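Local atomic coordinates of alginate biosynthesis protein AlgJ (Pseudomonas putida, PDB entry 4O8V), a protein that probably adds acetyl groups to the O-2 and O-3 positions of mannuronate residues in alginate, in an inner-membrane complex with AlgI and AlgF. Residues Q209-L214 with L235-A240; Q55-I60 with P267-W272; F152-G157 with Q187-R192. All blocks are in the same frame, centred on the assembly; numbering follows the deposited sequence.

Interaction 1. Residues Q209-L214 with L235-A240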
ATOM      1  N   GLN A 209     -15.768   7.234  18.208  1.00 65.88           N
ATOM      2  CA  GLN A 209     -15.907   7.018  16.775  1.00 61.48           C
ATOM      3  C   GLN A 209     -14.768   7.695  16.021  1.00 56.25           C
ATOM      4  O   GLN A 209     -14.561   8.903  16.139  1.00 57.80           O
ATOM      5  CB  GLN A 209     -17.253   7.540  16.275  1.00 60.97           C
ATOM      6  N   ILE A 210     -14.029   6.912  15.250  1.00 50.91           N
ATOM      7  CA  ILE A 210     -12.886   7.439  14.504  1.00 44.33           C
ATOM      8  C   ILE A 210     -13.328   7.669  13.063  1.00 37.46           C
ATOM      9  O   ILE A 210     -13.942   6.802  12.460  1.00 36.25           O
ATOM     10  CB  ILE A 210     -11.676   6.486  14.598  1.00 47.62           C
ATOM     11  CG1 ILE A 210     -11.280   6.318  16.068  1.00 51.86           C
ATOM     12  CG2 ILE A 210     -10.472   6.982  13.748  1.00 34.13           C
ATOM     13  CD1 ILE A 210      -9.865   5.801  16.287  1.00 56.78           C
ATOM     14  N   PRO A 211     -13.060   8.866  12.524  1.00 37.07           N
ATOM     15  CA  PRO A 211     -13.611   9.210  11.209  1.00 36.63           C
ATOM     16  C   PRO A 211     -12.904   8.565  10.023  1.00 29.68           C
ATOM     17  O   PRO A 211     -13.498   8.523   8.945  1.00 29.75           O
ATOM     18  CB  PRO A 211     -13.457  10.727  11.153  1.00 37.44           C
ATOM     19  CG  PRO A 211     -12.403  11.044  12.110  1.00 39.33           C
ATOM     20  CD  PRO A 211     -12.464  10.032  13.196  1.00 38.56           C
ATOM     21  N   VAL A 212     -11.684   8.065  10.209  1.00 25.56           N
ATOM     22  CA  VAL A 212     -10.948   7.436   9.106  1.00 27.27           C
ATOM     23  C   VAL A 212     -10.423   6.049   9.487  1.00 26.41           C
ATOM     24  O   VAL A 212      -9.884   5.872  10.582  1.00 30.07           O
ATOM     25  CB  VAL A 212      -9.743   8.301   8.660  1.00 25.78           C
ATOM     26  CG1 VAL A 212      -8.980   7.635   7.513  1.00 22.95           C
ATOM     27  CG2 VAL A 212     -10.181   9.726   8.273  1.00 28.26           C
ATOM     28  N   ALA A 213     -10.570   5.068   8.596  1.00 25.42           N
ATOM     29  CA  ALA A 213      -9.947   3.760   8.816  1.00 24.84           C
ATOM     30  C   ALA A 213      -8.885   3.512   7.750  1.00 25.04           C
ATOM     31  O   ALA A 213      -9.051   3.901   6.600  1.00 28.55           O
ATOM     32  CB  ALA A 213     -10.990   2.617   8.802  1.00 26.25           C
ATOM     33  N   LEU A 214      -7.798   2.864   8.156  1.00 26.21           N
ATOM     34  CA  LEU A 214      -6.720   2.495   7.237  1.00 24.43           C
ATOM     35  C   LEU A 214      -6.743   0.976   7.095  1.00 20.16           C
ATOM     36  O   LEU A 214      -6.779   0.268   8.105  1.00 26.13           O
ATOM     37  CB  LEU A 214      -5.353   2.980   7.759  1.00 20.70           C
ATOM     38  CG  LEU A 214      -4.108   2.456   7.035  1.00 20.01           C
ATOM     39  CD1 LEU A 214      -4.084   2.901   5.579  1.00 22.80           C
ATOM     40  CD2 LEU A 214      -2.849   2.961   7.769  1.00 20.73           C
ATOM     41  N   LEU A 235      -3.942  14.442   7.402  1.00 30.05           N
ATOM     42  CA  LEU A 235      -5.392  14.591   7.409  1.00 33.03           C
ATOM     43  C   LEU A 235      -5.901  15.468   8.542  1.00 33.30           C
ATOM     44  O   LEU A 235      -7.057  15.901   8.519  1.00 34.54           O
ATOM     45  CB  LEU A 235      -6.070  13.221   7.513  1.00 30.85           C
ATOM     46  CG  LEU A 235      -5.872  12.279   6.324  1.00 32.96           C
ATOM     47  CD1 LEU A 235      -6.319  10.873   6.713  1.00 32.36           C
ATOM     48  CD2 LEU A 235      -6.662  12.804   5.139  1.00 32.88           C
ATOM     49  N   ARG A 236      -5.046  15.735   9.529  1.00 32.38           N
ATOM     50  CA  ARG A 236      -5.497  16.377  10.770  1.00 36.81           C
ATOM     51  C   ARG A 236      -6.729  15.640  11.306  1.00 35.18           C
ATOM     52  O   ARG A 236      -7.801  16.228  11.589  1.00 34.46           O
ATOM     53  CB  ARG A 236      -5.783  17.867  10.551  1.00 43.57           C
ATOM     54  CG  ARG A 236      -4.577  18.601   9.941  1.00 48.15           C
ATOM     55  CD  ARG A 236      -4.815  20.077   9.806  1.00 59.46           C
ATOM     56  NE  ARG A 236      -4.332  20.773  10.986  1.00 68.66           N
ATOM     57  CZ  ARG A 236      -4.990  21.741  11.606  1.00 71.73           C
ATOM     58  NH1 ARG A 236      -6.170  22.143  11.151  1.00 74.03           N
ATOM     59  NH2 ARG A 236      -4.462  22.307  12.680  1.00 75.04           N
ATOM     60  N   SER A 237      -6.567  14.326  11.427  1.00 33.65           N
ATOM     61  CA  SER A 237      -7.659  13.456  11.872  1.00 34.95           C
ATOM     62  C   SER A 237      -7.152  12.195  12.563  1.00 34.57           C
ATOM     63  O   SER A 237      -6.091  11.680  12.206  1.00 31.13           O
ATOM     64  CB  SER A 237      -8.526  13.048  10.682  1.00 34.35           C
ATOM     65  OG  SER A 237      -9.566  12.172  11.092  1.00 37.15           O
ATOM     66  N   ASP A 238      -7.871  11.694  13.564  0.63 34.17           N
ATOM     67  CA  ASP A 238      -7.475  10.394  14.099  0.63 33.73           C
ATOM     68  C   ASP A 238      -7.762   9.376  13.006  0.63 32.24           C
ATOM     69  O   ASP A 238      -8.609   9.602  12.140  0.63 30.56           O
ATOM     70  CB  ASP A 238      -8.204  10.044  15.405  0.63 36.12           C
ATOM     71  CG  ASP A 238      -7.546   8.878  16.150  0.63 33.36           C
ATOM     72  OD1 ASP A 238      -6.435   8.451  15.766  0.63 30.06           O
ATOM     73  OD2 ASP A 238      -8.132   8.400  17.143  0.63 34.92           O
ATOM     74  N   VAL A 239      -7.013   8.281  13.025  1.00 30.27           N
ATOM     75  CA  VAL A 239      -7.109   7.217  12.034  1.00 31.02           C
ATOM     76  C   VAL A 239      -6.943   5.885  12.749  1.00 29.80           C
ATOM     77  O   VAL A 239      -6.018   5.732  13.555  1.00 29.81           O
ATOM     78  CB  VAL A 239      -6.022   7.321  10.914  1.00 28.86           C
ATOM     79  CG1 VAL A 239      -6.221   6.204   9.895  1.00 28.42           C
ATOM     80  CG2 VAL A 239      -6.053   8.673  10.215  1.00 27.64           C
ATOM     81  N   ALA A 240      -7.830   4.926  12.474  1.00 26.94           N
ATOM     82  CA  ALA A 240      -7.675   3.595  13.048  1.00 27.31           C
ATOM     83  C   ALA A 240      -7.024   2.652  12.034  1.00 28.57           C
ATOM     84  O   ALA A 240      -7.346   2.693  10.842  1.00 30.24           O
ATOM     85  CB  ALA A 240      -9.031   3.040  13.502  1.00 29.65           C
TER

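Interaction 2. Residues Q55-I60 with P267-W272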
ATOM      1  N   GLN A  55     -16.667   6.587   2.416  0.61 29.85           N
ATOM      2  CA  GLN A  55     -16.008   6.906   1.154  0.61 30.42           C
ATOM      3  C   GLN A  55     -14.675   6.179   1.047  0.61 28.31           C
ATOM      4  O   GLN A  55     -13.824   6.268   1.939  0.61 27.20           O
ATOM      5  CB  GLN A  55     -15.777   8.414   1.010  0.61 32.67           C
ATOM      6  CG  GLN A  55     -17.046   9.230   0.844  0.61 37.59           C
ATOM      7  CD  GLN A  55     -17.716   9.012  -0.504  0.61 41.79           C
ATOM      8  OE1 GLN A  55     -17.099   8.509  -1.447  0.61 39.58           O
ATOM      9  NE2 GLN A  55     -18.983   9.394  -0.602  0.61 49.55           N
ATOM     10  N   LEU A  56     -14.497   5.467  -0.057  1.00 27.14           N
ATOM     11  CA  LEU A  56     -13.252   4.746  -0.303  1.00 26.27           C
ATOM     12  C   LEU A  56     -12.235   5.624  -0.995  1.00 25.69           C
ATOM     13  O   LEU A  56     -12.545   6.254  -2.005  1.00 28.74           O
ATOM     14  CB  LEU A  56     -13.505   3.519  -1.160  1.00 27.08           C
ATOM     15  CG  LEU A  56     -12.240   2.767  -1.609  1.00 26.83           C
ATOM     16  CD1 LEU A  56     -11.390   2.282  -0.413  1.00 26.96           C
ATOM     17  CD2 LEU A  56     -12.623   1.617  -2.537  1.00 27.33           C
ATOM     18  N   VAL A  57     -11.032   5.657  -0.445  1.00 26.38           N
ATOM     19  CA  VAL A  57      -9.903   6.268  -1.127  1.00 24.21           C
ATOM     20  C   VAL A  57      -8.856   5.165  -1.316  1.00 25.92           C
ATOM     21  O   VAL A  57      -8.202   4.706  -0.356  1.00 25.20           O
ATOM     22  CB  VAL A  57      -9.307   7.451  -0.347  1.00 27.57           C
ATOM     23  CG1 VAL A  57      -8.110   8.042  -1.122  1.00 29.04           C
ATOM     24  CG2 VAL A  57     -10.342   8.512  -0.068  1.00 27.24           C
ATOM     25  N   LEU A  58      -8.739   4.702  -2.554  1.00 23.59           N
ATOM     26  CA  LEU A  58      -7.820   3.624  -2.888  1.00 21.42           C
ATOM     27  C   LEU A  58      -6.438   4.219  -3.056  1.00 24.28           C
ATOM     28  O   LEU A  58      -6.294   5.216  -3.756  1.00 25.44           O
ATOM     29  CB  LEU A  58      -8.267   2.907  -4.167  1.00 22.66           C
ATOM     30  CG  LEU A  58      -7.418   1.725  -4.641  1.00 25.54           C
ATOM     31  CD1 LEU A  58      -7.431   0.584  -3.602  1.00 24.44           C
ATOM     32  CD2 LEU A  58      -7.942   1.227  -5.994  1.00 26.88           C
ATOM     33  N   ALA A  59      -5.439   3.607  -2.418  1.00 24.54           N
ATOM     34  CA  ALA A  59      -4.064   4.113  -2.476  1.00 25.10           C
ATOM     35  C   ALA A  59      -3.193   3.086  -3.197  1.00 23.29           C
ATOM     36  O   ALA A  59      -2.677   2.137  -2.588  1.00 24.59           O
ATOM     37  CB  ALA A  59      -3.534   4.398  -1.095  1.00 26.62           C
ATOM     38  N   ILE A  60      -3.074   3.256  -4.513  1.00 22.24           N
ATOM     39  CA  ILE A  60      -2.317   2.294  -5.330  1.00 23.00           C
ATOM     40  C   ILE A  60      -0.824   2.613  -5.184  1.00 24.50           C
ATOM     41  O   ILE A  60      -0.376   3.655  -5.644  1.00 25.93           O
ATOM     42  CB  ILE A  60      -2.731   2.354  -6.830  1.00 24.39           C
ATOM     43  CG1 ILE A  60      -4.222   2.037  -7.007  1.00 28.04           C
ATOM     44  CG2 ILE A  60      -1.878   1.364  -7.676  1.00 23.94           C
ATOM     45  CD1 ILE A  60      -4.726   2.398  -8.414  1.00 27.68           C
ATOM     46  N   PRO A 267     -16.728   4.501   9.279  1.00 33.32           N
ATOM     47  CA  PRO A 267     -15.985   5.762   9.227  1.00 32.39           C
ATOM     48  C   PRO A 267     -16.434   6.630   8.055  1.00 31.66           C
ATOM     49  O   PRO A 267     -17.081   6.127   7.138  1.00 33.71           O
ATOM     50  CB  PRO A 267     -14.540   5.297   9.052  1.00 33.73           C
ATOM     51  CG  PRO A 267     -14.664   4.017   8.337  1.00 30.94           C
ATOM     52  CD  PRO A 267     -15.901   3.353   8.860  1.00 29.79           C
ATOM     53  N   GLN A 268     -16.123   7.917   8.082  1.00 29.67           N
ATOM     54  CA  GLN A 268     -16.369   8.758   6.909  1.00 34.19           C
ATOM     55  C   GLN A 268     -15.516   8.334   5.706  1.00 34.31           C
ATOM     56  O   GLN A 268     -15.997   8.355   4.569  1.00 32.82           O
ATOM     57  CB  GLN A 268     -16.111  10.224   7.236  1.00 35.21           C
ATOM     58  CG  GLN A 268     -17.070  10.740   8.295  1.00 37.50           C
ATOM     59  CD  GLN A 268     -16.832  12.184   8.642  1.00 43.82           C
ATOM     60  OE1 GLN A 268     -16.217  12.917   7.883  1.00 38.42           O
ATOM     61  NE2 GLN A 268     -17.328  12.606   9.797  1.00 51.45           N
ATOM     62  N   VAL A 269     -14.262   7.962   5.962  1.00 30.96           N
ATOM     63  CA  VAL A 269     -13.305   7.632   4.910  1.00 26.71           C
ATOM     64  C   VAL A 269     -12.553   6.354   5.247  1.00 28.27           C
ATOM     65  O   VAL A 269     -12.109   6.168   6.385  1.00 26.65           O
ATOM     66  CB  VAL A 269     -12.279   8.795   4.700  1.00 27.43           C
ATOM     67  CG1 VAL A 269     -11.139   8.388   3.755  1.00 32.85           C
ATOM     68  CG2 VAL A 269     -12.974  10.031   4.188  1.00 33.83           C
ATOM     69  N   VAL A 270     -12.416   5.472   4.258  1.00 27.37           N
ATOM     70  CA  VAL A 270     -11.517   4.332   4.377  1.00 26.93           C
ATOM     71  C   VAL A 270     -10.378   4.496   3.372  1.00 25.71           C
ATOM     72  O   VAL A 270     -10.610   4.607   2.163  1.00 27.46           O
ATOM     73  CB  VAL A 270     -12.230   2.999   4.133  1.00 29.77           C
ATOM     74  CG1 VAL A 270     -11.214   1.839   4.138  1.00 26.35           C
ATOM     75  CG2 VAL A 270     -13.326   2.777   5.167  1.00 28.30           C
ATOM     76  N   VAL A 271      -9.154   4.539   3.878  1.00 26.35           N
ATOM     77  CA  VAL A 271      -7.989   4.565   3.006  1.00 26.23           C
ATOM     78  C   VAL A 271      -7.553   3.118   2.812  1.00 24.28           C
ATOM     79  O   VAL A 271      -7.277   2.404   3.786  1.00 24.89           O
ATOM     80  CB  VAL A 271      -6.835   5.399   3.601  1.00 25.15           C
ATOM     81  CG1 VAL A 271      -5.553   5.252   2.747  1.00 28.69           C
ATOM     82  CG2 VAL A 271      -7.220   6.839   3.726  1.00 28.66           C
ATOM     83  N   TRP A 272      -7.510   2.675   1.558  1.00 22.67           N
ATOM     84  CA  TRP A 272      -7.176   1.287   1.239  1.00 22.73           C
ATOM     85  C   TRP A 272      -5.863   1.245   0.457  1.00 24.51           C
ATOM     86  O   TRP A 272      -5.828   1.588  -0.726  1.00 26.48           O
ATOM     87  CB  TRP A 272      -8.283   0.647   0.411  1.00 23.98           C
ATOM     88  CG  TRP A 272      -8.115  -0.822   0.193  1.00 22.77           C
ATOM     89  CD1 TRP A 272      -7.156  -1.645   0.737  1.00 24.50           C
ATOM     90  CD2 TRP A 272      -8.949  -1.665  -0.624  1.00 25.98           C
ATOM     91  NE1 TRP A 272      -7.347  -2.938   0.310  1.00 25.34           N
ATOM     92  CE2 TRP A 272      -8.432  -2.977  -0.533  1.00 23.61           C
ATOM     93  CE3 TRP A 272     -10.068  -1.434  -1.423  1.00 24.65           C
ATOM     94  CZ2 TRP A 272      -9.011  -4.068  -1.210  1.00 27.79           C
ATOM     95  CZ3 TRP A 272     -10.646  -2.509  -2.100  1.00 26.34           C
ATOM     96  CH2 TRP A 272     -10.110  -3.812  -1.987  1.00 29.05           C
TER

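Interaction 3. Residues F152-G157 with Q187-R192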
ATOM      1  N   PHE A 152      -1.613  16.823  14.917  1.00 31.76           N
ATOM      2  CA  PHE A 152      -0.663  15.798  15.322  1.00 33.92           C
ATOM      3  C   PHE A 152       0.732  16.340  15.079  1.00 35.09           C
ATOM      4  O   PHE A 152       0.924  17.171  14.200  1.00 37.02           O
ATOM      5  CB  PHE A 152      -0.878  14.490  14.545  1.00 30.41           C
ATOM      6  CG  PHE A 152      -2.146  13.769  14.910  1.00 32.59           C
ATOM      7  CD1 PHE A 152      -3.368  14.177  14.390  1.00 33.76           C
ATOM      8  CD2 PHE A 152      -2.119  12.687  15.780  1.00 31.81           C
ATOM      9  CE1 PHE A 152      -4.532  13.529  14.731  1.00 34.85           C
ATOM     10  CE2 PHE A 152      -3.278  12.028  16.120  1.00 36.27           C
ATOM     11  CZ  PHE A 152      -4.487  12.450  15.592  1.00 36.56           C
ATOM     12  N   ILE A 153       1.697  15.862  15.854  1.00 34.42           N
ATOM     13  CA  ILE A 153       3.095  16.213  15.650  1.00 29.77           C
ATOM     14  C   ILE A 153       3.912  14.942  15.423  1.00 31.95           C
ATOM     15  O   ILE A 153       3.784  13.962  16.166  1.00 33.16           O
ATOM     16  CB  ILE A 153       3.664  16.999  16.856  1.00 35.49           C
ATOM     17  CG1 ILE A 153       3.056  18.405  16.898  1.00 40.13           C
ATOM     18  CG2 ILE A 153       5.181  17.067  16.772  1.00 38.27           C
ATOM     19  CD1 ILE A 153       3.354  19.219  18.171  1.00 45.02           C
ATOM     20  N   THR A 154       4.732  14.947  14.378  1.00 31.28           N
ATOM     21  CA  THR A 154       5.631  13.827  14.083  1.00 30.62           C
ATOM     22  C   THR A 154       7.038  14.209  14.481  1.00 34.75           C
ATOM     23  O   THR A 154       7.502  15.281  14.120  1.00 37.46           O
ATOM     24  CB  THR A 154       5.584  13.445  12.587  1.00 30.93           C
ATOM     25  OG1 THR A 154       4.277  12.940  12.276  1.00 33.57           O
ATOM     26  CG2 THR A 154       6.644  12.378  12.248  1.00 30.24           C
ATOM     27  N   GLU A 155       7.693  13.370  15.279  1.00 30.63           N
ATOM     28  CA  GLU A 155       9.064  13.650  15.696  1.00 35.74           C
ATOM     29  C   GLU A 155      10.015  12.620  15.099  1.00 32.23           C
ATOM     30  O   GLU A 155       9.726  11.418  15.075  1.00 35.94           O
ATOM     31  CB  GLU A 155       9.191  13.651  17.220  1.00 44.20           C
ATOM     32  CG  GLU A 155       8.444  14.787  17.921  1.00 57.51           C
ATOM     33  CD  GLU A 155       8.653  14.785  19.430  1.00 69.72           C
ATOM     34  OE1 GLU A 155       9.367  13.884  19.929  1.00 74.89           O
ATOM     35  OE2 GLU A 155       8.108  15.681  20.116  1.00 72.70           O
ATOM     36  N   ALA A 156      11.151  13.093  14.613  1.00 32.94           N
ATOM     37  CA  ALA A 156      12.155  12.213  14.047  1.00 33.02           C
ATOM     38  C   ALA A 156      13.120  11.826  15.144  1.00 36.13           C
ATOM     39  O   ALA A 156      13.672  12.701  15.819  1.00 40.29           O
ATOM     40  CB  ALA A 156      12.883  12.900  12.911  1.00 38.17           C
ATOM     41  N   GLY A 157      13.310  10.526  15.338  1.00 32.28           N
ATOM     42  CA  GLY A 157      14.248  10.041  16.334  1.00 34.13           C
ATOM     43  C   GLY A 157      15.601   9.684  15.727  1.00 34.79           C
ATOM     44  O   GLY A 157      16.066  10.320  14.786  1.00 30.86           O
ATOM     45  N   GLN A 187      15.413   5.780   9.792  1.00 25.73           N
ATOM     46  CA  GLN A 187      15.141   6.792  10.797  1.00 27.31           C
ATOM     47  C   GLN A 187      13.830   6.474  11.524  1.00 27.17           C
ATOM     48  O   GLN A 187      12.807   6.233  10.897  1.00 29.50           O
ATOM     49  CB  GLN A 187      15.049   8.187  10.176  1.00 29.50           C
ATOM     50  CG  GLN A 187      14.883   9.271  11.217  1.00 33.89           C
ATOM     51  CD  GLN A 187      14.752  10.656  10.616  1.00 37.92           C
ATOM     52  OE1 GLN A 187      13.824  10.932   9.850  1.00 39.72           O
ATOM     53  NE2 GLN A 187      15.671  11.537  10.975  1.00 40.33           N
ATOM     54  N   LYS A 188      13.883   6.436  12.844  1.00 27.69           N
ATOM     55  CA  LYS A 188      12.672   6.257  13.630  1.00 30.82           C
ATOM     56  C   LYS A 188      11.806   7.509  13.507  1.00 32.24           C
ATOM     57  O   LYS A 188      12.304   8.620  13.656  1.00 29.97           O
ATOM     58  CB  LYS A 188      13.015   6.001  15.108  1.00 34.82           C
ATOM     59  CG  LYS A 188      11.795   5.648  15.954  1.00 43.32           C
ATOM     60  CD  LYS A 188      12.128   5.623  17.438  1.00 51.69           C
ATOM     61  CE  LYS A 188      10.878   5.432  18.277  1.00 56.01           C
ATOM     62  NZ  LYS A 188      10.028   4.327  17.750  1.00 54.53           N
ATOM     63  N   ARG A 189      10.511   7.351  13.247  0.51 33.13           N
ATOM     64  CA  ARG A 189       9.620   8.514  13.266  0.51 34.63           C
ATOM     65  C   ARG A 189       8.289   8.153  13.884  0.51 37.29           C
ATOM     66  O   ARG A 189       7.639   7.189  13.463  0.51 38.22           O
ATOM     67  CB  ARG A 189       9.431   9.083  11.856  0.51 34.61           C
ATOM     68  CG  ARG A 189      10.453  10.174  11.521  0.51 36.45           C
ATOM     69  CD  ARG A 189      10.643  10.361  10.020  0.51 37.08           C
ATOM     70  NE  ARG A 189       9.373  10.520   9.319  0.51 37.93           N
ATOM     71  CZ  ARG A 189       8.751  11.677   9.124  0.51 37.39           C
ATOM     72  NH1 ARG A 189       9.267  12.817   9.580  0.51 38.42           N
ATOM     73  NH2 ARG A 189       7.598  11.690   8.467  0.51 33.99           N
ATOM     74  N   THR A 190       7.907   8.928  14.896  1.00 35.62           N
ATOM     75  CA  THR A 190       6.709   8.684  15.683  1.00 42.59           C
ATOM     76  C   THR A 190       5.781   9.902  15.689  1.00 38.19           C
ATOM     77  O   THR A 190       6.233  11.046  15.721  1.00 39.14           O
ATOM     78  CB  THR A 190       7.074   8.301  17.126  1.00 46.37           C
ATOM     79  OG1 THR A 190       7.924   9.302  17.680  1.00 49.68           O
ATOM     80  CG2 THR A 190       7.833   6.978  17.152  1.00 51.01           C
ATOM     81  N   THR A 191       4.475   9.644  15.681  1.00 33.16           N
ATOM     82  CA  THR A 191       3.477  10.700  15.602  1.00 30.36           C
ATOM     83  C   THR A 191       2.576  10.661  16.830  1.00 35.46           C
ATOM     84  O   THR A 191       2.151   9.590  17.254  1.00 34.89           O
ATOM     85  CB  THR A 191       2.626  10.555  14.329  1.00 29.46           C
ATOM     86  OG1 THR A 191       3.485  10.605  13.175  1.00 31.39           O
ATOM     87  CG2 THR A 191       1.562  11.665  14.250  1.00 29.03           C
ATOM     88  N   ARG A 192       2.301  11.826  17.403  1.00 33.48           N
ATOM     89  CA  ARG A 192       1.453  11.911  18.580  1.00 37.91           C
ATOM     90  C   ARG A 192       0.450  13.048  18.422  1.00 42.92           C
ATOM     91  O   ARG A 192       0.750  14.056  17.784  1.00 41.65           O
ATOM     92  CB  ARG A 192       2.310  12.134  19.826  1.00 47.29           C
ATOM     93  CG  ARG A 192       3.112  13.425  19.750  1.00 56.53           C
ATOM     94  CD  ARG A 192       4.123  13.577  20.872  1.00 63.19           C
ATOM     95  NE  ARG A 192       4.973  14.745  20.651  1.00 64.76           N
ATOM     96  CZ  ARG A 192       4.616  15.995  20.933  1.00 65.51           C
ATOM     97  NH1 ARG A 192       3.418  16.250  21.455  1.00 61.58           N
ATOM     98  NH2 ARG A 192       5.456  16.994  20.695  1.00 68.80           N
TER
HETATM   99  O   HOH W   1      10.501   9.228  16.989  1.00 43.34           O
HETATM  100  O   HOH W   2      17.997  10.545  12.784  1.00 29.91           O

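Interaction 1. Residues Q209-L214 with L235-A240
Ala-213 and Ala-240 pair in parallel where strand 239-241 forms the outer edge of the central sheet of the SGNH hydrolase-like fold. The chain leaves strand 212-215, passes through helix 227-235 and returns alongside itself, a beta-alpha-beta crossover. Two backbone bonds join the strands: Ala-240 N donates a hydrogen bond to Val-212 O at 2.9 Å, and Leu-214 N donates one to Ala-240 O at 2.7 Å.

Val-212 shows how one branched side chain can serve several neighbours. Its CB faces the carbonyl O of Asp-238. From there Val-212 CG1, anti to the backbone N (chi1 180°), meets Val-239 CG1 at 3.9 Å and reaches as far as Leu-235 CD1 at the end of the crossover helix. The other branch, Val-212 CG2, lies 3.8 Å from Ser-237 OG. Leu-228 and Gln-232 of the same helix also touch Val-239, so the face bearing Val-212 and Val-239 is packed against the helix that connects the two strands. On the face of Ala-213 and Ala-240, Ile-210 comes in from before the strand and lays CD1 4.0 Å from Ala-240 CB.

Helix 227-235 ends in a Schellman motif with Arg-236, at positive phi, as its C-prime residue. This turns the chain toward the strand and brings in Ser-237. Ser-237 OG donates to Asp-238 O at 2.9 Å and sits against the proline ring, 3.2 Å from Pro-211 CG.

Interaction 2. Residues Q55-I60 with P267-W272
The indole of Trp-272 meets two leucines of the neighbouring strand in different ways. Leu-58 CD1 stands 3.6 Å above the ring plane, displaced toward the rim, and is 4.0 Å from Trp-272 CE3. Leu-56 CD1 lies at the ring edge, near its plane, and touches Trp-272 CB at 3.6 Å. Trp-272 CG is anti to the backbone N (chi1 -172°), as is CG of Leu-58, and the two side chains lie side by side, pointing the same way. Phe-274 packs edge-to-face with the indole, and Ile-42 and Val-45 of helix 31-51 and Leu-250 and Met-253 of helix 250-257 also touch it. The ring's one polar atom, NE1, is hydrogen-bonded to Pro-249 O.

Beneath this packing, strands 55-61 and 269-275 form a parallel pair of the SGNH-like sheet; the axes of the segments 55-60 and 269-272 are 17° apart. Five nearly straight backbone bonds zip them together, from Gln-55 N to Gln-268 O at 2.9 Å through to Ala-59 N to Trp-272 O at 2.7 Å. On the other face the valines meet: Val-57 CG2 lies 3.9 Å from Val-269 CG1, and Leu-144 touches both residues. An alanine in place of Trp-272 would probably open a gap between the sheet and helices 31-51 and 250-257, leaving Leu-58 CD1 without the indole beneath it and Pro-249 O without the NE1 donor.

The chemistry is thus divided: main-chain amides and carbonyls set the register of the strands, whereas hydrocarbon and indole surfaces bind both faces of the sheet to its neighbours, with the buried indole N-H supplied with an acceptor.

Interaction 3. Residues F152-G157 with Q187-R192
Thr-154 and Thr-191 face each other at the tight point of a two-stranded antiparallel ribbon, in a non-hydrogen-bonded pair whose CA atoms are 4.1 Å apart. Their hydroxyls bond directly, Thr-191 OG1 donating to Thr-154 OG1 at 2.6 Å. Each OG1 is anti to its carbonyl carbon (chi1 -66° and -59°), which turns both hydroxyls to the same meeting point. Each has a further partner, Gln-233 OE1 for Thr-154 and Asn-226 ND2 for Thr-191, so the pair forms part of a polar chain linking the ribbon to helix 227-235 and the loop before it. At the start of the strand Phe-152 CB rests on Thr-191 CG2 at 3.7 Å.

The opposite face is more exposed. There Glu-155 OE2 forms a salt bridge with Arg-192 NH2 at 3.0 Å, supplemented by a weak bond from NE. The carboxylate meets the guanidinium at its edge, with the two planes 82° apart, while Ile-153 CB lies over the guanidinium centre. A water joins Glu-155 O to Thr-190 OG1; at the far end of the pair a second water accepts from Gln-187 NE2 and donates to Gly-157 O.

Backbone bonds such as Glu-155 N to Thr-190 O, 2.8 Å, hold the strands together throughout. The inward face therefore fixes its hydroxyls through several partners, whereas the outward ion pair, within reach of water, probably contributes less to holding the ribbon.

Overall arrangement
From the N terminus, strand 55-61 is laid down first, yet its partner 269-275 arrives more than 200 residues later, so interaction 2 closes a long loop that contains everything else here. Within it, interaction 3 closes first, pairing 152-157 with 187-192; after residues 196-208, which are not modelled, interaction 1 opens and closes in series, and none of the loops cross. Ser-218, the probable nucleophile, falls inside the loop of interaction 1. Interactions 1 and 2 share one sheet: the backbone of Ala-213 probably bonds with Val-269 and Val-271. The ribbon of interaction 3 stands apart from interaction 2 but touches interaction 1, where the Phe-152 ring packs on Ser-237 and Asp-238.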